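Local coordinates for NAD-dependent dehydrogenase (Rhizobium meliloti, PDB 4Z0P), which probably reduces glyoxylate and hydroxypyruvate with NADPH as hydride donor, as a member of the D-isomer-specific 2-hydroxyacid dehydrogenase family, at residues K165-S170 against L191-F196; A214-L219 against P228-A233. One frame throughout, in Å; residues are numbered along the deposited sequence.

Interaction 1 of 2, residues K165-S170 against L191-F196; sequences KVIGWS and LGRTDF. With NDP (NADPH dihydro-nicotinamide-adenine-dinucleotide phosphate), chain H.
R193 lies across I167 and K165 of strand 165-169. Its CB meets the tip of the isoleucine, with CD1 of I167 3.8 Å away. The chain then bends at chi3 (64°), which swings the guanidinium back over the strand. There CG2 of I167 sits 3.6 Å above one face of the planar group, displaced toward its rim, and 3.8 Å from NH1. At the far end NH2 comes within 3.4 Å of NZ of K165, two donors with no bond between them. E180 reconciles the like charges: one carboxylate oxygen takes a salt bridge from the lysine NZ, the other from R193 NH1, which also bonds the hydroxyl of Y182. The acid probably offsets much of the repulsion and keeps both cations in place.

The other branch of I167, with CG1 set between backbone N and carbonyl carbon (chi1 59°), sends CD1 on to T194, 3.7 Å from OG1. That hydroxyl is bonded to the carbonyl oxygen of F190, one turn back in the helix. At the end of the strand CH2 of W169 stands 3.4 Å from C2A of the NADPH adenine, and just beyond it CB of S170 nears the ribose oxygen O3B. A helix packed on a parallel strand whose C-terminal end meets the adenosine is the pattern of a Rossmann-type dinucleotide-binding domain.

Interaction 2 of 2, residues A214-L219 against P228-A233; sequences ALFAKL and PVFINA. With NDP (NADPH dihydro-nicotinamide-adenine-dinucleotide phosphate), chain H.
P228 opens the walk, packed against L219 just ahead of strand 229-232. Its ring carbons CB and CG lie equally close to the leucine CB, with P228 CB and L219 CB 3.6 Å apart, while CD1 of L219 reaches the same two ring atoms from a little farther off. The leucine is delivered by a type I turn from F216 to L219, closed by a bond from L219 N to F216 O of 3.2 Å.

V229 points away from segment 214-219 and touches F196 and H114, and its backbone bonds with L197 of the neighbouring strand 196-199. F230 turns back toward that segment. Its CG stands anti to the backbone N (chi1 177°), holding the ring up where CE1 of F216 comes down 3.7 Å above its plane, over the centre. This is an edge-to-face pair, F216 giving the edge and F230 the face, but tilted well short of perpendicular: the planes make 53° and the F216 and F230 ring centroids are 5.0 Å apart. An alanine in place of F230 is likely to leave the F216 edge without its aromatic face and to open a gap beneath helix 213-216.

Here the helix is the connection of a beta-alpha-beta unit, between the parallel strands 196-199 and 229-232 of the Rossmann-type sheet, and L197 touches both F230 and L219. Past the rings, I231 faces the other side of the sheet, against W106. N232 is tied at both ends of its amide, OD1 accepting from the backbone N of G234 and ND2 donating to OE1 of Q239. At A233 the chain reaches the cofactor, whose carboxamide N7N donates to the alanine carbonyl O over 2.9 Å at an N-H...O angle of 151°.

In the fold
Interaction 1 and interaction 2 follow one another along the chain, their centres about 10 Å apart, and both reach the same parallel seven-stranded sheet of the cofactor-binding domain. They touch directly: O of D195 lies 3.0 Å from N of V229, a probable hydrogen bond from the loop entering strand 196-199 to strand 229-232, and CD2 of L191 packs 3.7 Å from CD2 of L219, so helix 187-193 leans on the F216 to L219 turn. NADPH connects them at a distance. Strand 165-169 leads to its adenosine end and strand 229-232 to its nicotinamide, next to R235 and H283 of an oxalate pocket, while V150 and L151 bond the cofactor through their backbone amides.

Interaction 1 of 2, residues K165-S170 against L191-F196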
loop_
_atom_site.group_PDB
_atom_site.type_symbol
_atom_site.label_atom_id
_atom_site.label_comp_id
_atom_site.label_asym_id
_atom_site.label_seq_id
_atom_site.Cartn_x
_atom_site.Cartn_y
_atom_site.Cartn_z
ATOM N N LYS A 165 0.541 12.419 -6.740
ATOM C CA LYS A 165 1.394 13.327 -7.502
ATOM C C LYS A 165 2.807 12.993 -7.104
ATOM O O LYS A 165 3.101 12.907 -5.909
ATOM C CB LYS A 165 1.040 14.784 -7.178
ATOM C CG LYS A 165 1.911 15.804 -7.891
ATOM C CD LYS A 165 1.393 16.131 -9.284
ATOM C CE LYS A 165 2.285 17.153 -9.969
ATOM N NZ LYS A 165 3.632 16.599 -10.265
ATOM N N VAL A 166 3.700 12.848 -8.069
ATOM C CA VAL A 166 5.064 12.422 -7.761
ATOM C C VAL A 166 6.052 13.319 -8.449
ATOM O O VAL A 166 5.913 13.608 -9.636
ATOM C CB VAL A 166 5.313 10.953 -8.190
ATOM C CG1 VAL A 166 6.706 10.530 -7.767
ATOM C CG2 VAL A 166 4.285 10.015 -7.583
ATOM N N ILE A 167 7.058 13.736 -7.699
ATOM C CA ILE A 167 8.201 14.438 -8.259
ATOM C C ILE A 167 9.481 13.787 -7.737
ATOM O O ILE A 167 9.476 13.158 -6.690
ATOM C CB ILE A 167 8.174 15.955 -7.934
ATOM C CG1 ILE A 167 8.171 16.216 -6.410
ATOM C CG2 ILE A 167 6.965 16.595 -8.585
ATOM C CD1 ILE A 167 8.143 17.677 -6.009
ATOM N N GLY A 168 10.579 14.021 -8.450
ATOM C CA GLY A 168 11.862 13.393 -8.118
ATOM C C GLY A 168 13.020 14.369 -8.107
ATOM O O GLY A 168 12.987 15.390 -8.792
ATOM N N TRP A 169 14.051 14.012 -7.339
ATOM C CA TRP A 169 15.274 14.805 -7.258
ATOM C C TRP A 169 16.482 13.893 -7.268
ATOM O O TRP A 169 16.488 12.834 -6.638
ATOM C CB TRP A 169 15.258 15.658 -5.992
ATOM C CG TRP A 169 16.489 16.469 -5.765
ATOM C CD1 TRP A 169 16.743 17.729 -6.237
ATOM C CD2 TRP A 169 17.646 16.094 -4.997
ATOM N NE1 TRP A 169 17.977 18.164 -5.801
ATOM C CE2 TRP A 169 18.556 17.169 -5.057
ATOM C CE3 TRP A 169 18.003 14.953 -4.272
ATOM C CZ2 TRP A 169 19.794 17.152 -4.377
ATOM C CZ3 TRP A 169 19.237 14.925 -3.618
ATOM C CH2 TRP A 169 20.119 16.013 -3.680
ATOM N N SER A 170 17.517 14.319 -7.994
ATOM C CA SER A 170 18.817 13.633 -7.947
ATOM C C SER A 170 19.853 14.609 -8.443
ATOM O O SER A 170 19.523 15.758 -8.760
ATOM C CB SER A 170 18.788 12.336 -8.767
ATOM O OG SER A 170 18.423 12.594 -10.114
ATOM N N LEU A 191 11.705 20.497 -2.534
ATOM C CA LEU A 191 11.272 20.326 -1.134
ATOM C C LEU A 191 9.996 21.100 -0.844
ATOM O O LEU A 191 9.086 20.573 -0.205
ATOM C CB LEU A 191 12.373 20.771 -0.169
ATOM C CG LEU A 191 13.641 19.923 -0.175
ATOM C CD1 LEU A 191 14.747 20.633 0.592
ATOM C CD2 LEU A 191 13.399 18.533 0.412
ATOM N N GLY A 192 9.908 22.339 -1.334
ATOM C CA GLY A 192 8.755 23.182 -1.065
ATOM C C GLY A 192 7.444 22.669 -1.634
ATOM O O GLY A 192 6.379 23.065 -1.172
ATOM N N ARG A 193 7.520 21.776 -2.621
ATOM C CA ARG A 193 6.346 21.111 -3.194
ATOM C C ARG A 193 6.012 19.764 -2.545
ATOM O O ARG A 193 4.941 19.221 -2.810
ATOM C CB ARG A 193 6.582 20.825 -4.670
ATOM C CG ARG A 193 6.644 22.055 -5.537
ATOM C CD ARG A 193 6.841 21.639 -6.984
ATOM N NE ARG A 193 5.703 20.881 -7.493
ATOM C CZ ARG A 193 5.651 20.281 -8.683
ATOM N NH1 ARG A 193 6.690 20.305 -9.509
ATOM N NH2 ARG A 193 4.556 19.639 -9.052
ATOM N N THR A 194 6.895 19.242 -1.696
ATOM C CA THR A 194 6.805 17.873 -1.245
ATOM C C THR A 194 6.053 17.760 0.069
ATOM O O THR A 194 6.425 18.383 1.040
ATOM C CB THR A 194 8.210 17.256 -1.112
ATOM O OG1 THR A 194 8.778 17.177 -2.423
ATOM C CG2 THR A 194 8.135 15.855 -0.499
ATOM N N ASP A 195 5.009 16.932 0.080
ATOM C CA ASP A 195 4.284 16.575 1.303
ATOM C C ASP A 195 4.839 15.336 1.993
ATOM O O ASP A 195 4.957 15.304 3.215
ATOM C CB ASP A 195 2.795 16.323 0.996
ATOM C CG ASP A 195 2.108 17.505 0.324
ATOM O OD1 ASP A 195 2.231 18.640 0.851
ATOM O OD2 ASP A 195 1.429 17.311 -0.746
ATOM N N PHE A 196 5.092 14.284 1.222
ATOM C CA PHE A 196 5.715 13.052 1.721
ATOM C C PHE A 196 7.081 12.942 1.062
ATOM O O PHE A 196 7.165 12.723 -0.144
ATOM C CB PHE A 196 4.934 11.784 1.328
ATOM C CG PHE A 196 3.570 11.597 1.974
ATOM C CD1 PHE A 196 2.990 12.519 2.842
ATOM C CD2 PHE A 196 2.838 10.452 1.647
ATOM C CE1 PHE A 196 1.727 12.280 3.392
ATOM C CE2 PHE A 196 1.570 10.225 2.181
ATOM C CZ PHE A 196 1.019 11.140 3.047
HETATM P PA NDP H . 21.133 3.896 -7.872
HETATM O O1A NDP H . 22.645 4.036 -7.958
HETATM O O2A NDP H . 20.432 3.277 -9.035
HETATM O O5B NDP H . 20.565 5.357 -7.652
HETATM C C5B NDP H . 21.136 6.305 -6.774
HETATM C C4B NDP H . 20.476 7.632 -7.027
HETATM O O4B NDP H . 20.943 8.529 -6.022
HETATM C C3B NDP H . 20.830 8.263 -8.373
HETATM O O3B NDP H . 19.670 8.932 -8.854
HETATM C C2B NDP H . 21.912 9.258 -8.010
HETATM O O2B NDP H . 22.010 10.375 -8.871
HETATM C C1B NDP H . 21.409 9.704 -6.662
HETATM N N9A NDP H . 22.497 10.344 -5.905
HETATM C C8A NDP H . 23.625 9.813 -5.392
HETATM N N7A NDP H . 24.383 10.685 -4.766
HETATM C C5A NDP H . 23.696 11.860 -4.884
HETATM C C6A NDP H . 23.966 13.177 -4.459
HETATM N N6A NDP H . 25.076 13.505 -3.757
HETATM N N1A NDP H . 23.056 14.149 -4.747
HETATM C C2A NDP H . 21.957 13.820 -5.441
HETATM N N3A NDP H . 21.604 12.617 -5.903
HETATM C C4A NDP H . 22.521 11.669 -5.577
HETATM O O3 NDP H . 20.885 3.115 -6.480
HETATM P PN NDP H . 19.551 2.235 -6.202
HETATM O O1N NDP H . 18.333 3.009 -6.580
HETATM O O2N NDP H . 19.723 0.855 -6.730
HETATM O O5D NDP H . 19.710 2.097 -4.624
HETATM C C5D NDP H . 19.651 3.257 -3.819
HETATM C C4D NDP H . 20.051 2.939 -2.386
HETATM O O4D NDP H . 18.988 2.263 -1.709
HETATM C C3D NDP H . 21.226 1.989 -2.197
HETATM O O3D NDP H . 22.478 2.683 -2.371
HETATM C C2D NDP H . 21.068 1.442 -0.793
HETATM O O2D NDP H . 21.776 2.265 0.152
HETATM C C1D NDP H . 19.543 1.616 -0.575
HETATM N N1N NDP H . 18.851 0.343 -0.367
HETATM C C2N NDP H . 18.208 0.067 0.835
HETATM C C3N NDP H . 17.542 -1.103 1.042
HETATM C C7N NDP H . 16.712 -1.368 2.263
HETATM O O7N NDP H . 16.374 -2.546 2.492
HETATM N N7N NDP H . 16.380 -0.378 3.064
HETATM C C4N NDP H . 17.553 -2.140 -0.018
HETATM C C5N NDP H . 18.278 -1.770 -1.259
HETATM C C6N NDP H . 18.859 -0.594 -1.410
HETATM P P2B NDP H . 22.648 10.240 -10.343
HETATM O O1X NDP H . 21.599 9.491 -11.124
HETATM O O2X NDP H . 22.779 11.695 -10.756
HETATM O O3X NDP H . 23.934 9.517 -10.195
#

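Interaction 2 of 2, residues A214-L219 against P228-A233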
loop_
_atom_site.group_PDB
_atom_site.type_symbol
_atom_site.label_atom_id
_atom_site.label_comp_id
_atom_site.label_asym_id
_atom_site.label_seq_id
_atom_site.Cartn_x
_atom_site.Cartn_y
_atom_site.Cartn_z
ATOM N N ALA A 214 16.971 21.571 8.981
ATOM C CA ALA A 214 16.853 22.611 7.948
ATOM C C ALA A 214 16.115 22.108 6.715
ATOM O O ALA A 214 15.319 22.834 6.137
ATOM C CB ALA A 214 18.211 23.159 7.549
ATOM N N LEU A 215 16.387 20.870 6.321
ATOM C CA LEU A 215 15.692 20.266 5.176
ATOM C C LEU A 215 14.232 20.013 5.464
ATOM O O LEU A 215 13.372 20.346 4.642
ATOM C CB LEU A 215 16.408 18.987 4.745
ATOM C CG LEU A 215 15.788 18.296 3.518
ATOM C CD1 LEU A 215 16.832 17.691 2.603
ATOM C CD2 LEU A 215 14.800 17.237 3.941
ATOM N N PHE A 216 13.920 19.446 6.641
ATOM C CA PHE A 216 12.516 19.182 7.006
ATOM C C PHE A 216 11.686 20.479 7.062
ATOM O O PHE A 216 10.508 20.471 6.669
ATOM C CB PHE A 216 12.416 18.450 8.347
ATOM C CG PHE A 216 13.168 17.121 8.399
ATOM C CD1 PHE A 216 13.153 16.232 7.319
ATOM C CD2 PHE A 216 13.899 16.775 9.523
ATOM C CE1 PHE A 216 13.845 15.029 7.369
ATOM C CE2 PHE A 216 14.596 15.574 9.580
ATOM C CZ PHE A 216 14.590 14.713 8.501
ATOM N N ALA A 217 12.308 21.570 7.515
ATOM C CA ALA A 217 11.673 22.896 7.542
ATOM C C ALA A 217 11.320 23.482 6.163
ATOM O O ALA A 217 10.508 24.396 6.085
ATOM C CB ALA A 217 12.535 23.871 8.316
ATOM N N LYS A 218 11.943 22.967 5.102
ATOM C CA LYS A 218 11.658 23.398 3.737
ATOM C C LYS A 218 10.567 22.589 3.048
ATOM O O LYS A 218 10.091 22.991 1.991
ATOM C CB LYS A 218 12.934 23.386 2.894
ATOM C CG LYS A 218 13.944 24.435 3.329
ATOM C CD LYS A 218 15.181 24.321 2.439
ATOM C CE LYS A 218 16.281 25.297 2.836
ATOM N NZ LYS A 218 17.217 24.681 3.808
ATOM N N LEU A 219 10.142 21.483 3.654
ATOM C CA LEU A 219 9.050 20.672 3.096
ATOM C C LEU A 219 7.731 21.419 3.141
ATOM O O LEU A 219 7.548 22.345 3.931
ATOM C CB LEU A 219 8.964 19.338 3.833
ATOM C CG LEU A 219 10.157 18.401 3.601
ATOM C CD1 LEU A 219 10.122 17.185 4.539
ATOM C CD2 LEU A 219 10.177 17.908 2.161
ATOM N N PRO A 228 4.475 17.885 6.773
ATOM C CA PRO A 228 5.049 16.828 5.944
ATOM C C PRO A 228 5.394 15.551 6.727
ATOM O O PRO A 228 5.491 15.561 7.957
ATOM C CB PRO A 228 6.331 17.497 5.416
ATOM C CG PRO A 228 6.741 18.413 6.537
ATOM C CD PRO A 228 5.454 18.946 7.061
ATOM N N VAL A 229 5.620 14.477 5.976
ATOM C CA VAL A 229 6.091 13.182 6.453
ATOM C C VAL A 229 7.442 12.838 5.842
ATOM O O VAL A 229 7.706 13.155 4.681
ATOM C CB VAL A 229 5.052 12.102 6.055
ATOM C CG1 VAL A 229 5.518 10.692 6.356
ATOM C CG2 VAL A 229 3.760 12.399 6.808
ATOM N N PHE A 230 8.291 12.176 6.627
ATOM C CA PHE A 230 9.607 11.725 6.179
ATOM C C PHE A 230 9.674 10.208 6.157
ATOM O O PHE A 230 9.429 9.544 7.177
ATOM C CB PHE A 230 10.697 12.248 7.110
ATOM C CG PHE A 230 12.082 11.779 6.757
ATOM C CD1 PHE A 230 12.582 11.930 5.460
ATOM C CD2 PHE A 230 12.910 11.219 7.710
ATOM C CE1 PHE A 230 13.877 11.527 5.134
ATOM C CE2 PHE A 230 14.208 10.813 7.387
ATOM C CZ PHE A 230 14.693 10.967 6.099
ATOM N N ILE A 231 10.062 9.666 5.005
ATOM C CA ILE A 231 10.125 8.215 4.799
ATOM C C ILE A 231 11.512 7.900 4.274
ATOM O O ILE A 231 11.924 8.447 3.226
ATOM C CB ILE A 231 9.073 7.785 3.769
ATOM C CG1 ILE A 231 7.662 8.032 4.312
ATOM C CG2 ILE A 231 9.275 6.330 3.316
ATOM C CD1 ILE A 231 6.638 8.097 3.203
ATOM N N ASN A 232 12.284 7.107 5.017
ATOM C CA ASN A 232 13.638 6.770 4.561
ATOM C C ASN A 232 13.908 5.285 4.499
ATOM O O ASN A 232 13.766 4.577 5.500
ATOM C CB ASN A 232 14.709 7.433 5.431
ATOM C CG ASN A 232 16.120 7.350 4.823
ATOM O OD1 ASN A 232 16.310 7.084 3.631
ATOM N ND2 ASN A 232 17.107 7.614 5.645
ATOM N N ALA A 233 14.287 4.813 3.320
ATOM C CA ALA A 233 14.761 3.439 3.149
ATOM C C ALA A 233 16.068 3.366 2.388
ATOM O O ALA A 233 16.414 2.298 1.847
ATOM C CB ALA A 233 13.705 2.577 2.464
HETATM P PA NDP H . 21.133 3.896 -7.872
HETATM O O1A NDP H . 22.645 4.036 -7.958
HETATM O O2A NDP H . 20.432 3.277 -9.035
HETATM O O5B NDP H . 20.565 5.357 -7.652
HETATM C C5B NDP H . 21.136 6.305 -6.774
HETATM C C4B NDP H . 20.476 7.632 -7.027
HETATM O O4B NDP H . 20.943 8.529 -6.022
HETATM C C3B NDP H . 20.830 8.263 -8.373
HETATM O O3B NDP H . 19.670 8.932 -8.854
HETATM C C2B NDP H . 21.912 9.258 -8.010
HETATM O O2B NDP H . 22.010 10.375 -8.871
HETATM C C1B NDP H . 21.409 9.704 -6.662
HETATM N N9A NDP H . 22.497 10.344 -5.905
HETATM C C8A NDP H . 23.625 9.813 -5.392
HETATM N N7A NDP H . 24.383 10.685 -4.766
HETATM C C5A NDP H . 23.696 11.860 -4.884
HETATM C C6A NDP H . 23.966 13.177 -4.459
HETATM N N6A NDP H . 25.076 13.505 -3.757
HETATM N N1A NDP H . 23.056 14.149 -4.747
HETATM C C2A NDP H . 21.957 13.820 -5.441
HETATM N N3A NDP H . 21.604 12.617 -5.903
HETATM C C4A NDP H . 22.521 11.669 -5.577
HETATM O O3 NDP H . 20.885 3.115 -6.480
HETATM P PN NDP H . 19.551 2.235 -6.202
HETATM O O1N NDP H . 18.333 3.009 -6.580
HETATM O O2N NDP H . 19.723 0.855 -6.730
HETATM O O5D NDP H . 19.710 2.097 -4.624
HETATM C C5D NDP H . 19.651 3.257 -3.819
HETATM C C4D NDP H . 20.051 2.939 -2.386
HETATM O O4D NDP H . 18.988 2.263 -1.709
HETATM C C3D NDP H . 21.226 1.989 -2.197
HETATM O O3D NDP H . 22.478 2.683 -2.371
HETATM C C2D NDP H . 21.068 1.442 -0.793
HETATM O O2D NDP H . 21.776 2.265 0.152
HETATM C C1D NDP H . 19.543 1.616 -0.575
HETATM N N1N NDP H . 18.851 0.343 -0.367
HETATM C C2N NDP H . 18.208 0.067 0.835
HETATM C C3N NDP H . 17.542 -1.103 1.042
HETATM C C7N NDP H . 16.712 -1.368 2.263
HETATM O O7N NDP H . 16.374 -2.546 2.492
HETATM N N7N NDP H . 16.380 -0.378 3.064
HETATM C C4N NDP H . 17.553 -2.140 -0.018
HETATM C C5N NDP H . 18.278 -1.770 -1.259
HETATM C C6N NDP H . 18.859 -0.594 -1.410
HETATM P P2B NDP H . 22.648 10.240 -10.343
HETATM O O1X NDP H . 21.599 9.491 -11.124
HETATM O O2X NDP H . 22.779 11.695 -10.756
HETATM O O3X NDP H . 23.934 9.517 -10.195
#